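Local coordinates for protein of unknown function, DUF964 (Geobacillus stearothermophilus, PDB 2OEQ) that is of unknown function but forms a helix bundle and belongs to the YlbF/YmcA family, so it is probably related to regulators of competence, at residues C[26-31]-C[91-96]; C[39-44]-C[81-86]; C[46-51]-C[75-80]; C[53-58]-C[68-73]. One frame throughout, in Å; residues are numbered along the deposited sequence.

Interaction 1. Residues C[26-31]-C[91-96]; sequences QQLKRA and ALEQQM
Leu92 meets a flat group of the opposing helix, with CD1 lying against the peptide carbonyl of Gln27, 3.7 Å from its C and equally far from its O. A second flat group, the guanidinium of Arg30, sits within 26-31 and carries Gln26 O over the centre of one face. The side-chain contacts that remain are aliphatic, apart from Leu28 CD1 coming near the backbone N of Glu93. Leu28 reaches in with two branches: CD1 rests 3.4 Å from Leu92 CB, while CD2 lies 3.9 Å from Met96 CB and as close to its CG. The side chains of Leu28 and Leu92 run alongside each other with opposite headings, CG being anti to the backbone N in Leu28 (chi1 -165°) and anti to the carbonyl carbon in Leu92. This is the antiparallel packing of a helix bundle: helices 23-37 and 84-107 run at 145° here, their local axes 9.3 Å apart. An alanine at Leu28 would probably open a gap beside Leu92 CB and Met96 CB, and take away the apolar contact of its branches with Leu89 and with Leu114 of the second subunit. Ala31 CB adds a further contact, 3.8 Å from Leu92 CD1. Met96, modelled as selenomethionine, also packs on Leu8 of the second subunit.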
loop_
_atom_site.group_PDB
_atom_site.type_symbol
_atom_site.label_atom_id
_atom_site.label_comp_id
_atom_site.label_asym_id
_atom_site.label_seq_id
_atom_site.Cartn_x
_atom_site.Cartn_y
_atom_site.Cartn_z
ATOM N N GLN C 26 -10.690 25.589 0.205
ATOM C CA GLN C 26 -10.574 26.918 0.771
ATOM C C GLN C 26 -10.960 26.904 2.239
ATOM O O GLN C 26 -10.367 27.607 3.016
ATOM C CB GLN C 26 -11.464 27.858 0.013
ATOM C CG GLN C 26 -11.162 27.822 -1.437
ATOM C CD GLN C 26 -9.959 28.653 -1.781
ATOM O OE1 GLN C 26 -9.869 29.818 -1.385
ATOM N NE2 GLN C 26 -9.027 28.071 -2.524
ATOM N N GLN C 27 -11.955 26.122 2.641
ATOM C CA GLN C 27 -12.285 26.076 4.059
ATOM C C GLN C 27 -10.973 25.636 4.733
ATOM O O GLN C 27 -10.471 26.294 5.655
ATOM C CB GLN C 27 -13.375 25.043 4.333
ATOM C CG GLN C 27 -14.702 25.352 3.676
ATOM C CD GLN C 27 -15.412 26.527 4.311
ATOM O OE1 GLN C 27 -16.497 26.379 4.875
ATOM N NE2 GLN C 27 -14.805 27.704 4.227
ATOM N N LEU C 28 -10.411 24.526 4.242
ATOM C CA LEU C 28 -9.162 23.984 4.770
ATOM C C LEU C 28 -8.054 24.981 4.718
ATOM O O LEU C 28 -7.438 25.241 5.712
ATOM C CB LEU C 28 -8.735 22.742 4.010
ATOM C CG LEU C 28 -7.650 21.965 4.758
ATOM C CD1 LEU C 28 -8.059 21.647 6.184
ATOM C CD2 LEU C 28 -7.419 20.678 4.010
ATOM N N LYS C 29 -7.795 25.546 3.554
ATOM C CA LYS C 29 -6.743 26.539 3.459
ATOM C C LYS C 29 -6.937 27.608 4.535
ATOM O O LYS C 29 -6.003 27.941 5.246
ATOM C CB LYS C 29 -6.695 27.181 2.081
ATOM C CG LYS C 29 -5.571 28.169 1.993
ATOM C CD LYS C 29 -5.471 28.821 0.640
ATOM C CE LYS C 29 -5.085 27.815 -0.442
ATOM N NZ LYS C 29 -3.750 27.094 -0.300
ATOM N N ARG C 30 -8.142 28.142 4.682
ATOM C CA ARG C 30 -8.366 29.146 5.716
ATOM C C ARG C 30 -8.221 28.568 7.118
ATOM O O ARG C 30 -7.781 29.262 8.029
ATOM C CB ARG C 30 -9.733 29.802 5.560
ATOM C CG ARG C 30 -9.703 30.971 4.605
ATOM C CD ARG C 30 -11.052 31.670 4.487
ATOM N NE ARG C 30 -11.905 31.082 3.453
ATOM C CZ ARG C 30 -12.979 30.328 3.694
ATOM N NH1 ARG C 30 -13.357 30.049 4.950
ATOM N NH2 ARG C 30 -13.686 29.857 2.672
ATOM N N ALA C 31 -8.575 27.300 7.304
ATOM C CA ALA C 31 -8.437 26.697 8.631
ATOM C C ALA C 31 -6.969 26.751 9.029
ATOM O O ALA C 31 -6.654 27.145 10.145
ATOM C CB ALA C 31 -8.924 25.282 8.627
ATOM N N ALA C 91 -9.795 18.512 11.723
ATOM C CA ALA C 91 -10.923 17.815 11.157
ATOM C C ALA C 91 -10.969 18.085 9.666
ATOM O O ALA C 91 -10.697 17.176 8.878
ATOM C CB ALA C 91 -12.172 18.265 11.806
ATOM N N LEU C 92 -11.308 19.315 9.262
ATOM C CA LEU C 92 -11.335 19.619 7.835
ATOM C C LEU C 92 -10.213 18.826 7.158
ATOM O O LEU C 92 -10.410 18.150 6.152
ATOM C CB LEU C 92 -11.098 21.108 7.595
ATOM C CG LEU C 92 -12.205 22.045 8.079
ATOM C CD1 LEU C 92 -12.081 23.472 7.457
ATOM C CD2 LEU C 92 -13.530 21.384 7.694
ATOM N N GLU C 93 -9.029 18.919 7.748
ATOM C CA GLU C 93 -7.846 18.247 7.253
ATOM C C GLU C 93 -8.083 16.760 6.992
ATOM O O GLU C 93 -7.689 16.230 5.950
ATOM C CB GLU C 93 -6.717 18.430 8.261
ATOM C CG GLU C 93 -5.350 18.476 7.635
ATOM C CD GLU C 93 -4.911 17.129 7.124
ATOM O OE1 GLU C 93 -4.315 17.070 6.029
ATOM O OE2 GLU C 93 -5.156 16.126 7.826
ATOM N N GLN C 94 -8.729 16.083 7.929
ATOM C CA GLN C 94 -8.972 14.654 7.776
ATOM C C GLN C 94 -10.104 14.332 6.820
ATOM O O GLN C 94 -10.040 13.363 6.071
ATOM C CB GLN C 94 -9.265 14.010 9.121
ATOM C CG GLN C 94 -8.593 12.667 9.291
ATOM C CD GLN C 94 -9.126 11.915 10.490
ATOM O OE1 GLN C 94 -10.293 11.516 10.509
ATOM N NE2 GLN C 94 -8.278 11.723 11.504
ATOM N N GLN C 95 -11.154 15.130 6.847
ATOM C CA GLN C 95 -12.242 14.866 5.950
ATOM C C GLN C 95 -11.768 15.051 4.509
ATOM O O GLN C 95 -12.026 14.207 3.653
ATOM C CB GLN C 95 -13.412 15.784 6.269
ATOM C CG GLN C 95 -14.580 15.558 5.369
ATOM C CD GLN C 95 -14.739 16.675 4.395
ATOM O OE1 GLN C 95 -15.236 17.741 4.748
ATOM N NE2 GLN C 95 -14.300 16.461 3.163
HETATM N N MSE C 96 -11.053 16.140 4.251
HETATM C CA MSE C 96 -10.549 16.434 2.912
HETATM C C MSE C 96 -9.855 15.215 2.369
HETATM O O MSE C 96 -10.068 14.832 1.225
HETATM C CB MSE C 96 -9.532 17.593 2.940
HETATM C CG MSE C 96 -9.013 18.031 1.570
HETATM SE SE MSE C 96 -10.378 18.905 0.461
HETATM C CE MSE C 96 -10.085 17.876 -1.109
#

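Interaction 2. Residues C[39-44]-C[81-86]; sequences ETAYRM and QQNEKL
Ala41 and Leu86 supply the apolar part of this contact, with Ala41 CB 4.0 Å from Leu86 CG. Leu86 CD1 also reaches Met44 CB at 3.6 Å, so that one leucine bridges two successive turns of the opposing helix. A methyl-to-methylene touch is added by Ala41 CB and Lys85 CB, 3.7 Å apart. A second group of contacts sets carbon against polar atoms. Leu86 CD1 lies 3.4 Å from Ala41 O, and the Asn83 amide is bordered by two methyl groups: Ala41 CB stands 3.5 Å from its OD1, whereas CE of Met44, modelled as selenomethionine, approaches ND2 after the chain bends at chi3. The polar interaction proper stays within 81-86. Asn83 OD1 accepts from Leu86 N at 2.9 Å, with an N-H...O angle of 165° and the donor in the carbonyl plane, and this bond fixes the amide between its methyl neighbours. CG lies anti to the backbone N (chi1 -178°), and the turn at chi2 (-88°) sets OD1 where Leu86 N can reach it. Lys85 also makes a long, weak ion pair with Asp38. The arrangement is that of an asparagine N-cap, here opening helix 84-107 where it packs against the start of helix 39-60.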
loop_
_atom_site.group_PDB
_atom_site.type_symbol
_atom_site.label_atom_id
_atom_site.label_comp_id
_atom_site.label_asym_id
_atom_site.label_seq_id
_atom_site.Cartn_x
_atom_site.Cartn_y
_atom_site.Cartn_z
ATOM N N GLU C 39 -0.814 32.618 17.788
ATOM C CA GLU C 39 0.392 32.165 18.449
ATOM C C GLU C 39 0.172 30.958 19.362
ATOM O O GLU C 39 1.050 30.106 19.478
ATOM C CB GLU C 39 1.043 33.303 19.237
ATOM C CG GLU C 39 2.403 32.920 19.808
ATOM C CD GLU C 39 3.269 34.118 20.128
ATOM O OE1 GLU C 39 3.585 34.884 19.191
ATOM O OE2 GLU C 39 3.634 34.291 21.312
ATOM N N THR C 40 -0.999 30.869 19.990
ATOM C CA THR C 40 -1.303 29.759 20.895
ATOM C C THR C 40 -1.468 28.421 20.169
ATOM O O THR C 40 -0.738 27.459 20.427
ATOM C CB THR C 40 -2.593 30.039 21.678
ATOM O OG1 THR C 40 -2.974 31.414 21.499
ATOM C CG2 THR C 40 -2.390 29.741 23.161
ATOM N N ALA C 41 -2.441 28.366 19.265
ATOM C CA ALA C 41 -2.701 27.147 18.510
ATOM C C ALA C 41 -1.538 26.783 17.590
ATOM O O ALA C 41 -1.377 25.622 17.232
ATOM C CB ALA C 41 -3.993 27.289 17.696
ATOM N N TYR C 42 -0.724 27.761 17.210
ATOM C CA TYR C 42 0.382 27.460 16.331
ATOM C C TYR C 42 1.486 26.711 17.023
ATOM O O TYR C 42 2.112 25.830 16.430
ATOM C CB TYR C 42 0.989 28.703 15.705
ATOM C CG TYR C 42 1.985 28.310 14.645
ATOM C CD1 TYR C 42 1.565 27.931 13.382
ATOM C CD2 TYR C 42 3.335 28.209 14.933
ATOM C CE1 TYR C 42 2.456 27.449 12.432
ATOM C CE2 TYR C 42 4.241 27.732 13.992
ATOM C CZ TYR C 42 3.797 27.351 12.741
ATOM O OH TYR C 42 4.699 26.876 11.800
ATOM N N ARG C 43 1.755 27.071 18.273
ATOM C CA ARG C 43 2.819 26.404 18.988
ATOM C C ARG C 43 2.475 24.940 19.169
ATOM O O ARG C 43 3.302 24.061 18.906
ATOM C CB ARG C 43 3.069 27.075 20.337
ATOM C CG ARG C 43 4.179 28.116 20.289
ATOM C CD ARG C 43 4.395 28.770 21.644
ATOM N NE ARG C 43 5.643 29.537 21.708
ATOM C CZ ARG C 43 6.860 28.995 21.700
ATOM N NH1 ARG C 43 7.939 29.771 21.765
ATOM N NH2 ARG C 43 7.005 27.677 21.627
HETATM N N MSE C 44 1.245 24.671 19.592
HETATM C CA MSE C 44 0.818 23.302 19.820
HETATM C C MSE C 44 0.838 22.518 18.536
HETATM O O MSE C 44 1.229 21.345 18.497
HETATM C CB MSE C 44 -0.583 23.278 20.377
HETATM C CG MSE C 44 -0.704 23.918 21.699
HETATM SE SE MSE C 44 -2.345 23.294 22.337
HETATM C CE MSE C 44 -3.275 24.999 22.553
ATOM N N GLN C 81 -6.173 18.604 20.496
ATOM C CA GLN C 81 -7.578 18.398 20.205
ATOM C C GLN C 81 -8.415 19.280 21.120
ATOM O O GLN C 81 -9.513 19.692 20.755
ATOM C CB GLN C 81 -7.965 16.934 20.419
ATOM C CG GLN C 81 -9.339 16.597 19.873
ATOM C CD GLN C 81 -9.315 16.306 18.386
ATOM O OE1 GLN C 81 -8.623 16.975 17.615
ATOM N NE2 GLN C 81 -10.082 15.307 17.972
ATOM N N GLN C 82 -7.879 19.558 22.311
ATOM C CA GLN C 82 -8.550 20.381 23.316
ATOM C C GLN C 82 -8.585 21.830 22.810
ATOM O O GLN C 82 -9.332 22.660 23.323
ATOM C CB GLN C 82 -7.790 20.298 24.661
ATOM C CG GLN C 82 -8.500 20.902 25.907
ATOM C CD GLN C 82 -7.583 21.032 27.148
ATOM O OE1 GLN C 82 -8.038 21.393 28.238
ATOM N NE2 GLN C 82 -6.295 20.747 26.974
ATOM N N ASN C 83 -7.775 22.130 21.799
ATOM C CA ASN C 83 -7.746 23.474 21.246
ATOM C C ASN C 83 -8.861 23.637 20.214
ATOM O O ASN C 83 -9.309 22.660 19.634
ATOM C CB ASN C 83 -6.388 23.760 20.622
ATOM C CG ASN C 83 -6.291 25.166 20.071
ATOM O OD1 ASN C 83 -6.637 25.420 18.920
ATOM N ND2 ASN C 83 -5.825 26.095 20.895
ATOM N N GLU C 84 -9.323 24.864 19.992
ATOM C CA GLU C 84 -10.390 25.067 19.044
ATOM C C GLU C 84 -9.876 25.202 17.631
ATOM O O GLU C 84 -10.230 24.399 16.772
ATOM C CB GLU C 84 -11.222 26.283 19.424
ATOM C CG GLU C 84 -12.456 25.918 20.220
ATOM C CD GLU C 84 -13.219 27.127 20.709
ATOM O OE1 GLU C 84 -13.575 27.986 19.873
ATOM O OE2 GLU C 84 -13.469 27.212 21.931
ATOM N N LYS C 85 -9.047 26.209 17.379
ATOM C CA LYS C 85 -8.493 26.424 16.044
ATOM C C LYS C 85 -7.961 25.099 15.482
ATOM O O LYS C 85 -8.355 24.659 14.397
ATOM C CB LYS C 85 -7.341 27.419 16.113
ATOM C CG LYS C 85 -7.672 28.746 16.745
ATOM C CD LYS C 85 -8.470 29.615 15.816
ATOM C CE LYS C 85 -8.450 31.052 16.296
ATOM N NZ LYS C 85 -7.052 31.559 16.356
ATOM N N LEU C 86 -7.058 24.478 16.239
ATOM C CA LEU C 86 -6.451 23.220 15.859
ATOM C C LEU C 86 -7.428 22.125 15.515
ATOM O O LEU C 86 -7.197 21.362 14.584
ATOM C CB LEU C 86 -5.541 22.734 16.960
ATOM C CG LEU C 86 -4.158 23.353 16.865
ATOM C CD1 LEU C 86 -3.371 22.975 18.101
ATOM C CD2 LEU C 86 -3.454 22.860 15.591
#

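Interaction 3. Residues C[46-51]-C[75-80]; sequences ANVRDI and KAMALA
Val48 faces Ala76 across an antiparallel alpha-helical hairpin, in which helix 39-60 lies against helix 67-81. The local axes are 9.6 Å apart and run at 153°. Val48 takes part in three of the four residue contacts, and its two methyls have separate jobs. CG2, anti to the carbonyl carbon, heads for the backbone of the partner and comes within 3.4 Å of Ala76 O; the same methyl reaches Ala80 CB at 4.1 Å, one turn further on. CG1, anti to the backbone N (chi1 166°), meets instead the selenium of Met77, a selenomethionine, at 4.4 Å. A branched residue is thus set against two alanines, whose CB bonds both point toward helix 39-60 and whose small size lets the valine meet the partner's main chain directly. Asn47 stands at the margin of the contact, CG anti to the backbone N. The packing continues onto helix 84-107, since Ala80 touches Leu86 and Met90, and Met77 also lies on Met90. The surfaces joined are modest, burying 174 Å² in all. At the Asn47 margin, ND2 stops 4.0 Å from Ala76 CB.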
loop_
_atom_site.group_PDB
_atom_site.type_symbol
_atom_site.label_atom_id
_atom_site.label_comp_id
_atom_site.label_asym_id
_atom_site.label_seq_id
_atom_site.Cartn_x
_atom_site.Cartn_y
_atom_site.Cartn_z
ATOM N N ALA C 46 2.625 23.092 15.862
ATOM C CA ALA C 46 4.050 22.864 15.615
ATOM C C ALA C 46 4.642 21.771 16.493
ATOM O O ALA C 46 5.256 20.832 15.998
ATOM C CB ALA C 46 4.804 24.164 15.809
ATOM N N ASN C 47 4.448 21.920 17.797
ATOM C CA ASN C 47 4.917 20.969 18.783
ATOM C C ASN C 47 4.513 19.552 18.340
ATOM O O ASN C 47 5.326 18.632 18.296
ATOM C CB ASN C 47 4.291 21.326 20.121
ATOM C CG ASN C 47 4.435 20.232 21.125
ATOM O OD1 ASN C 47 5.527 19.713 21.316
ATOM N ND2 ASN C 47 3.333 19.863 21.782
ATOM N N VAL C 48 3.240 19.392 17.995
ATOM C CA VAL C 48 2.714 18.111 17.542
ATOM C C VAL C 48 3.346 17.674 16.213
ATOM O O VAL C 48 3.522 16.494 15.967
ATOM C CB VAL C 48 1.164 18.204 17.443
ATOM C CG1 VAL C 48 0.553 17.023 16.653
ATOM C CG2 VAL C 48 0.619 18.236 18.840
ATOM N N ARG C 49 3.699 18.625 15.363
ATOM C CA ARG C 49 4.303 18.247 14.103
ATOM C C ARG C 49 5.659 17.620 14.329
ATOM O O ARG C 49 5.942 16.524 13.870
ATOM C CB ARG C 49 4.476 19.441 13.180
ATOM C CG ARG C 49 5.279 19.105 11.940
ATOM C CD ARG C 49 5.645 20.370 11.228
ATOM N NE ARG C 49 5.875 21.411 12.222
ATOM C CZ ARG C 49 6.620 22.493 12.034
ATOM N NH1 ARG C 49 7.230 22.697 10.875
ATOM N NH2 ARG C 49 6.753 23.376 13.016
ATOM N N ASP C 50 6.511 18.320 15.053
ATOM C CA ASP C 50 7.840 17.808 15.286
ATOM C C ASP C 50 7.887 16.482 16.021
ATOM O O ASP C 50 8.566 15.573 15.574
ATOM C CB ASP C 50 8.666 18.884 15.975
ATOM C CG ASP C 50 8.714 20.170 15.150
ATOM O OD1 ASP C 50 9.116 20.108 13.964
ATOM O OD2 ASP C 50 8.339 21.240 15.671
ATOM N N ILE C 51 7.152 16.345 17.118
ATOM C CA ILE C 51 7.168 15.085 17.865
ATOM C C ILE C 51 6.801 13.922 16.944
ATOM O O ILE C 51 7.408 12.850 16.972
ATOM C CB ILE C 51 6.208 15.144 19.119
ATOM C CG1 ILE C 51 5.932 13.736 19.655
ATOM C CG2 ILE C 51 4.903 15.816 18.766
ATOM C CD1 ILE C 51 7.183 12.928 20.057
ATOM N N LYS C 75 -0.419 12.218 24.220
ATOM C CA LYS C 75 -0.874 13.312 25.090
ATOM C C LYS C 75 -0.773 14.660 24.394
ATOM O O LYS C 75 -1.709 15.466 24.395
ATOM C CB LYS C 75 -0.047 13.328 26.380
ATOM C CG LYS C 75 -0.508 14.349 27.401
ATOM C CD LYS C 75 0.325 14.292 28.669
ATOM C CE LYS C 75 -0.081 15.395 29.645
ATOM N NZ LYS C 75 0.044 16.765 29.055
ATOM N N ALA C 76 0.378 14.900 23.792
ATOM C CA ALA C 76 0.578 16.145 23.095
ATOM C C ALA C 76 -0.522 16.269 22.053
ATOM O O ALA C 76 -0.973 17.368 21.762
ATOM C CB ALA C 76 1.966 16.181 22.443
HETATM N N MSE C 77 -0.963 15.142 21.499
HETATM C CA MSE C 77 -2.024 15.182 20.503
HETATM C C MSE C 77 -3.347 15.611 21.136
HETATM O O MSE C 77 -4.034 16.485 20.604
HETATM C CB MSE C 77 -2.195 13.818 19.837
HETATM C CG MSE C 77 -3.377 13.751 18.861
HETATM SE SE MSE C 77 -3.265 15.054 17.423
HETATM C CE MSE C 77 -4.638 14.390 16.194
ATOM N N ALA C 78 -3.680 14.994 22.275
ATOM C CA ALA C 78 -4.913 15.261 23.020
ATOM C C ALA C 78 -5.095 16.732 23.364
ATOM O O ALA C 78 -6.183 17.278 23.222
ATOM C CB ALA C 78 -4.932 14.442 24.288
ATOM N N LEU C 79 -4.033 17.364 23.834
ATOM C CA LEU C 79 -4.111 18.769 24.163
ATOM C C LEU C 79 -4.359 19.601 22.925
ATOM O O LEU C 79 -4.950 20.664 22.999
ATOM C CB LEU C 79 -2.826 19.235 24.842
ATOM C CG LEU C 79 -2.940 19.287 26.362
ATOM C CD1 LEU C 79 -1.733 18.608 26.978
ATOM C CD2 LEU C 79 -3.091 20.731 26.814
ATOM N N ALA C 80 -3.898 19.129 21.780
ATOM C CA ALA C 80 -4.109 19.866 20.544
ATOM C C ALA C 80 -5.586 19.750 20.186
ATOM O O ALA C 80 -6.182 20.671 19.640
ATOM C CB ALA C 80 -3.252 19.283 19.438
#

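Interaction 4. Residues C[53-58]-C[68-73]; sequences LRLHEK and DEIEQA
Lys58 NZ is held by the carboxylate of Glu69 in a salt bridge, through a weak hydrogen bond of 3.0 Å from NZ to OE2; OE1 lies at a similar distance and is also weakly bonded, but its position is doubtful. The side chains meet tip to tip, each extended beyond CG. In Lys58, CG is anti to the backbone N (chi1 -178°), and the straight chain carries the ammonium over to helix 67-81, whose local axis is 11.6 Å from that of helix 39-60. Leu55 lies beside the carboxylate. Its CD2 comes 3.4 Å from Glu69 OE2, and its CD1 meets Ile70 CD1 at 3.4 Å and Ala73 CB at 4.1 Å. Replacing Glu69 with an alanine would probably leave the Lys58 ammonium without its mate, free to turn, and strip Leu55 CD2 of the carboxylate that lies against it. Arg54 and Gln72 also meet, crossing at about a right angle, with Arg54 NH2 3.8 Å from Gln72 NE2 at the edge of the guanidinium. Leu55 and Ile70 both pack on Ile65 of the turn joining the helices. The hairpin near its loop is therefore joined by an apolar contact bordered by a weak ion pair at the surface, whose opposite charges would partly neutralise each other.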
loop_
_atom_site.group_PDB
_atom_site.type_symbol
_atom_site.label_atom_id
_atom_site.label_comp_id
_atom_site.label_asym_id
_atom_site.label_seq_id
_atom_site.Cartn_x
_atom_site.Cartn_y
_atom_site.Cartn_z
ATOM N N LEU C 53 6.993 14.190 13.687
ATOM C CA LEU C 53 7.967 14.247 12.593
ATOM C C LEU C 53 9.260 13.541 12.981
ATOM O O LEU C 53 9.969 13.027 12.128
ATOM C CB LEU C 53 8.288 15.697 12.259
ATOM C CG LEU C 53 8.370 16.039 10.780
ATOM C CD1 LEU C 53 8.790 17.501 10.654
ATOM C CD2 LEU C 53 9.352 15.113 10.071
ATOM N N ARG C 54 9.579 13.536 14.271
ATOM C CA ARG C 54 10.788 12.869 14.731
ATOM C C ARG C 54 10.527 11.375 14.840
ATOM O O ARG C 54 11.340 10.575 14.380
ATOM C CB ARG C 54 11.259 13.424 16.081
ATOM C CG ARG C 54 11.814 14.835 16.002
ATOM C CD ARG C 54 12.351 15.292 17.334
ATOM N NE ARG C 54 11.500 14.830 18.422
ATOM C CZ ARG C 54 11.324 15.487 19.564
ATOM N NH1 ARG C 54 11.942 16.646 19.759
ATOM N NH2 ARG C 54 10.541 14.983 20.512
ATOM N N LEU C 55 9.395 10.996 15.439
ATOM C CA LEU C 55 9.066 9.585 15.569
ATOM C C LEU C 55 9.095 8.904 14.208
ATOM O O LEU C 55 9.534 7.757 14.083
ATOM C CB LEU C 55 7.694 9.407 16.198
ATOM C CG LEU C 55 7.648 9.520 17.721
ATOM C CD1 LEU C 55 6.225 9.326 18.186
ATOM C CD2 LEU C 55 8.536 8.474 18.359
ATOM N N HIS C 56 8.652 9.622 13.180
ATOM C CA HIS C 56 8.637 9.063 11.841
ATOM C C HIS C 56 10.011 8.587 11.400
ATOM O O HIS C 56 10.212 7.395 11.127
ATOM C CB HIS C 56 8.119 10.081 10.834
ATOM C CG HIS C 56 8.016 9.533 9.447
ATOM N ND1 HIS C 56 7.366 8.349 9.166
ATOM C CD2 HIS C 56 8.487 9.995 8.267
ATOM C CE1 HIS C 56 7.441 8.108 7.870
ATOM N NE2 HIS C 56 8.116 9.090 7.301
ATOM N N GLU C 57 10.950 9.530 11.338
ATOM C CA GLU C 57 12.318 9.247 10.921
ATOM C C GLU C 57 13.042 8.276 11.854
ATOM O O GLU C 57 14.037 7.669 11.472
ATOM C CB GLU C 57 13.110 10.555 10.797
ATOM C CG GLU C 57 12.465 11.566 9.845
ATOM C CD GLU C 57 13.474 12.316 8.982
ATOM O OE1 GLU C 57 13.047 13.177 8.181
ATOM O OE2 GLU C 57 14.689 12.043 9.098
ATOM N N LYS C 58 12.545 8.124 13.075
ATOM C CA LYS C 58 13.161 7.205 14.013
ATOM C C LYS C 58 12.704 5.801 13.639
ATOM O O LYS C 58 13.369 4.804 13.943
ATOM C CB LYS C 58 12.728 7.532 15.446
ATOM C CG LYS C 58 13.382 6.642 16.501
ATOM C CD LYS C 58 13.252 7.216 17.916
ATOM C CE LYS C 58 13.922 6.301 18.951
ATOM N NZ LYS C 58 13.840 6.810 20.353
ATOM N N ASP C 68 6.755 6.045 26.772
ATOM C CA ASP C 68 6.725 7.482 26.976
ATOM C C ASP C 68 6.685 8.258 25.660
ATOM O O ASP C 68 5.866 9.160 25.496
ATOM C CB ASP C 68 7.949 7.902 27.787
ATOM C CG ASP C 68 8.433 6.803 28.706
ATOM O OD1 ASP C 68 7.622 6.282 29.503
ATOM O OD2 ASP C 68 9.629 6.459 28.625
ATOM N N GLU C 69 7.565 7.906 24.728
ATOM C CA GLU C 69 7.614 8.586 23.435
ATOM C C GLU C 69 6.245 8.649 22.792
ATOM O O GLU C 69 5.888 9.634 22.147
ATOM C CB GLU C 69 8.570 7.865 22.486
ATOM C CG GLU C 69 9.998 8.361 22.536
ATOM C CD GLU C 69 10.890 7.643 21.548
ATOM O OE1 GLU C 69 11.283 6.484 21.816
ATOM O OE2 GLU C 69 11.184 8.244 20.494
ATOM N N ILE C 70 5.481 7.584 22.977
ATOM C CA ILE C 70 4.159 7.496 22.409
ATOM C C ILE C 70 3.087 8.132 23.273
ATOM O O ILE C 70 2.120 8.679 22.747
ATOM C CB ILE C 70 3.828 6.036 22.108
ATOM C CG1 ILE C 70 4.798 5.547 21.038
ATOM C CG2 ILE C 70 2.379 5.883 21.644
ATOM C CD1 ILE C 70 5.091 6.588 19.949
ATOM N N GLU C 71 3.263 8.068 24.593
ATOM C CA GLU C 71 2.309 8.662 25.535
ATOM C C GLU C 71 2.483 10.175 25.428
ATOM O O GLU C 71 1.523 10.944 25.447
ATOM C CB GLU C 71 2.595 8.177 26.967
ATOM C CG GLU C 71 2.896 6.664 27.058
ATOM C CD GLU C 71 2.867 6.104 28.479
ATOM O OE1 GLU C 71 3.327 6.808 29.407
ATOM O OE2 GLU C 71 2.397 4.953 28.660
ATOM N N GLN C 72 3.734 10.590 25.306
ATOM C CA GLN C 72 4.058 11.996 25.160
ATOM C C GLN C 72 3.313 12.475 23.936
ATOM O O GLN C 72 2.589 13.462 23.979
ATOM C CB GLN C 72 5.566 12.160 24.959
ATOM C CG GLN C 72 5.992 13.452 24.281
ATOM C CD GLN C 72 7.503 13.577 24.163
ATOM O OE1 GLN C 72 8.200 13.717 25.164
ATOM N NE2 GLN C 72 8.013 13.521 22.936
ATOM N N ALA C 73 3.494 11.741 22.846
ATOM C CA ALA C 73 2.858 12.071 21.572
ATOM C C ALA C 73 1.332 11.953 21.670
ATOM O O ALA C 73 0.586 12.840 21.255
ATOM C CB ALA C 73 3.405 11.144 20.480
#

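The four contacts follow one another along the chain, each nested inside the loop closed by the one before, from 26-31/91-96 down to the hairpin turn beyond interaction 4. Interactions 3 and 4 share helices 39-60 and 67-81, with centres 10 Å apart, and Ile51 joins them by laying CG1 3.7 Å from Ala73 CB. Interactions 2 and 3 have centres 9 Å apart and touch where Leu86 CB lies 3.4 Å from Ala80 O. Interaction 1 stands off, its centre 15 Å from that of interaction 2, though both use helix 84-107. Interactions 1 and 4, 25 Å apart between centres, each touch the third subunit.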